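PDB 5TQB: assembly chaperone of ribosomal protein L4 (Acl4), which binds ribosomal protein L4 as its assembly chaperone, through a largely helical TPR-type scaffold, and probably protects it from cellular degradation. Local coordinates for residues B[65-69]-B[86-91]. Coordinates in Å, arbitrary orientation, origin at the centre of the assembly. Residue numbers count along the deposited sequence, not the author numbering.
Sequences YAAAV and EKFLWL
At the apolar centre, Y65 of helix 58-71 is a knob in a hole formed by E86, K87, W90 and L91 of helix 86-94. Its chi1 of -84° (m) lays the ring across the opposing backbone, with Y65 CD1 3.7 Å from K87 CA and W90 CB over the ring face, a CH-pi contact 3.9 Å from the centroid. The tyrosine ring and the five-membered ring of W90 are nearly parallel (11°), but at 4.7 Å between centroids they are slid apart and barely overlap. V69 (chi1 t) brings CG2 to 3.4 Å from L91 CD1 and CG1 to 4.1 Å from F88 CE1, while the aliphatic part of K87 covers A68 (A68 CB to K87 CD, 3.6 Å). Both segments are regular alpha-helix; their axes approach to 9.1 Å and cross at -134°, with Y65 and K87 in register (CA to CA, 5.3 Å). At the polar edge, Y65 OH donates a hydrogen bond to E86 OE2 (3.2 Å); E86 OE1 accepts another from Q50, and K87 NZ turns back to the carbonyls of G82 and G84. Such interlocking is consistent with helix-on-helix stacking of TPR-type solenoids: the second helix of the predicted repeat packs on helix 86-94, past the short helix 79-82. Helix 41-54 flanks Y65 and W90, helix 100-125 covers V69, F88 and L91, and W90 meets an aromatic side chain of the L4 chain edge-to-face.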
loop_
_atom_site.group_PDB
_atom_site.type_symbol
_atom_site.label_atom_id
_atom_site.label_comp_id
_atom_site.label_asym_id
_atom_site.label_seq_id
_atom_site.Cartn_x
_atom_site.Cartn_y
_atom_site.Cartn_z
ATOM N N TYR B 65 12.432 -12.030 -17.785
ATOM C CA TYR B 65 13.285 -10.898 -17.464
ATOM C C TYR B 65 14.720 -11.176 -17.914
ATOM O O TYR B 65 15.417 -10.270 -18.365
ATOM C CB TYR B 65 13.235 -10.602 -15.959
ATOM C CG TYR B 65 12.061 -9.745 -15.521
ATOM C CD1 TYR B 65 11.783 -8.537 -16.148
ATOM C CD2 TYR B 65 11.232 -10.144 -14.479
ATOM C CE1 TYR B 65 10.714 -7.753 -15.753
ATOM C CE2 TYR B 65 10.160 -9.363 -14.073
ATOM C CZ TYR B 65 9.906 -8.168 -14.713
ATOM O OH TYR B 65 8.840 -7.384 -14.315
ATOM N N ALA B 66 15.149 -12.430 -17.807
ATOM C CA ALA B 66 16.483 -12.830 -18.255
ATOM C C ALA B 66 16.616 -12.720 -19.775
ATOM O O ALA B 66 17.638 -12.259 -20.290
ATOM C CB ALA B 66 16.782 -14.251 -17.805
ATOM N N ALA B 67 15.581 -13.152 -20.489
ATOM C CA ALA B 67 15.576 -13.081 -21.946
ATOM C C ALA B 67 15.575 -11.627 -22.403
ATOM O O ALA B 67 16.169 -11.286 -23.424
ATOM C CB ALA B 67 14.374 -13.815 -22.504
ATOM N N ALA B 68 14.913 -10.769 -21.637
ATOM C CA ALA B 68 14.878 -9.347 -21.949
ATOM C C ALA B 68 16.277 -8.746 -21.859
ATOM O O ALA B 68 16.649 -7.887 -22.666
ATOM C CB ALA B 68 13.920 -8.625 -21.016
ATOM N N VAL B 69 17.058 -9.208 -20.888
ATOM C CA VAL B 69 18.425 -8.727 -20.720
ATOM C C VAL B 69 19.292 -9.139 -21.904
ATOM O O VAL B 69 20.070 -8.339 -22.421
ATOM C CB VAL B 69 19.044 -9.254 -19.411
ATOM C CG1 VAL B 69 20.541 -8.955 -19.346
ATOM C CG2 VAL B 69 18.339 -8.636 -18.220
ATOM N N GLU B 86 14.187 -1.800 -15.358
ATOM C CA GLU B 86 13.320 -2.596 -14.492
ATOM C C GLU B 86 13.725 -4.065 -14.456
ATOM O O GLU B 86 13.737 -4.687 -13.390
ATOM C CB GLU B 86 11.864 -2.464 -14.962
ATOM C CG GLU B 86 10.849 -3.265 -14.155
ATOM C CD GLU B 86 9.452 -3.236 -14.760
ATOM O OE1 GLU B 86 9.134 -2.271 -15.486
ATOM O OE2 GLU B 86 8.674 -4.187 -14.513
ATOM N N LYS B 87 14.058 -4.615 -15.620
ATOM C CA LYS B 87 14.420 -6.028 -15.720
ATOM C C LYS B 87 15.662 -6.397 -14.895
ATOM O O LYS B 87 15.754 -7.510 -14.374
ATOM C CB LYS B 87 14.624 -6.426 -17.185
ATOM C CG LYS B 87 15.647 -5.593 -17.939
ATOM C CD LYS B 87 15.638 -5.938 -19.426
ATOM C CE LYS B 87 16.610 -5.082 -20.225
ATOM N NZ LYS B 87 16.161 -3.666 -20.360
ATOM N N PHE B 88 16.614 -5.475 -14.778
ATOM C CA PHE B 88 17.816 -5.735 -13.989
ATOM C C PHE B 88 17.462 -5.812 -12.512
ATOM O O PHE B 88 17.954 -6.678 -11.788
ATOM C CB PHE B 88 18.867 -4.644 -14.213
ATOM C CG PHE B 88 19.337 -4.540 -15.634
ATOM C CD1 PHE B 88 20.233 -5.458 -16.149
ATOM C CD2 PHE B 88 18.881 -3.523 -16.453
ATOM C CE1 PHE B 88 20.666 -5.365 -17.459
ATOM C CE2 PHE B 88 19.311 -3.422 -17.762
ATOM C CZ PHE B 88 20.206 -4.346 -18.265
ATOM N N LEU B 89 16.594 -4.903 -12.077
ATOM C CA LEU B 89 16.226 -4.793 -10.671
ATOM C C LEU B 89 15.415 -6.001 -10.227
ATOM O O LEU B 89 15.571 -6.479 -9.101
ATOM C CB LEU B 89 15.443 -3.500 -10.420
ATOM C CG LEU B 89 16.097 -2.220 -10.954
ATOM C CD1 LEU B 89 15.239 -1.001 -10.643
ATOM C CD2 LEU B 89 17.506 -2.029 -10.401
ATOM N N TRP B 90 14.554 -6.502 -11.110
ATOM C CA TRP B 90 13.751 -7.675 -10.784
ATOM C C TRP B 90 14.599 -8.934 -10.692
ATOM O O TRP B 90 14.335 -9.797 -9.860
ATOM C CB TRP B 90 12.629 -7.882 -11.802
ATOM C CG TRP B 90 11.361 -7.189 -11.415
ATOM C CD1 TRP B 90 10.782 -6.128 -12.045
ATOM C CD2 TRP B 90 10.523 -7.496 -10.295
ATOM N NE1 TRP B 90 9.634 -5.759 -11.391
ATOM C CE2 TRP B 90 9.450 -6.585 -10.315
ATOM C CE3 TRP B 90 10.574 -8.458 -9.280
ATOM C CZ2 TRP B 90 8.437 -6.602 -9.359
ATOM C CZ3 TRP B 90 9.563 -8.475 -8.332
ATOM C CH2 TRP B 90 8.510 -7.554 -8.379
ATOM N N LEU B 91 15.603 -9.048 -11.558
ATOM C CA LEU B 91 16.493 -10.206 -11.546
ATOM C C LEU B 91 17.301 -10.252 -10.256
ATOM O O LEU B 91 17.643 -11.334 -9.768
ATOM C CB LEU B 91 17.433 -10.178 -12.746
ATOM C CG LEU B 91 16.819 -10.640 -14.069
ATOM C CD1 LEU B 91 17.701 -10.226 -15.227
ATOM C CD2 LEU B 91 16.616 -12.151 -14.067
#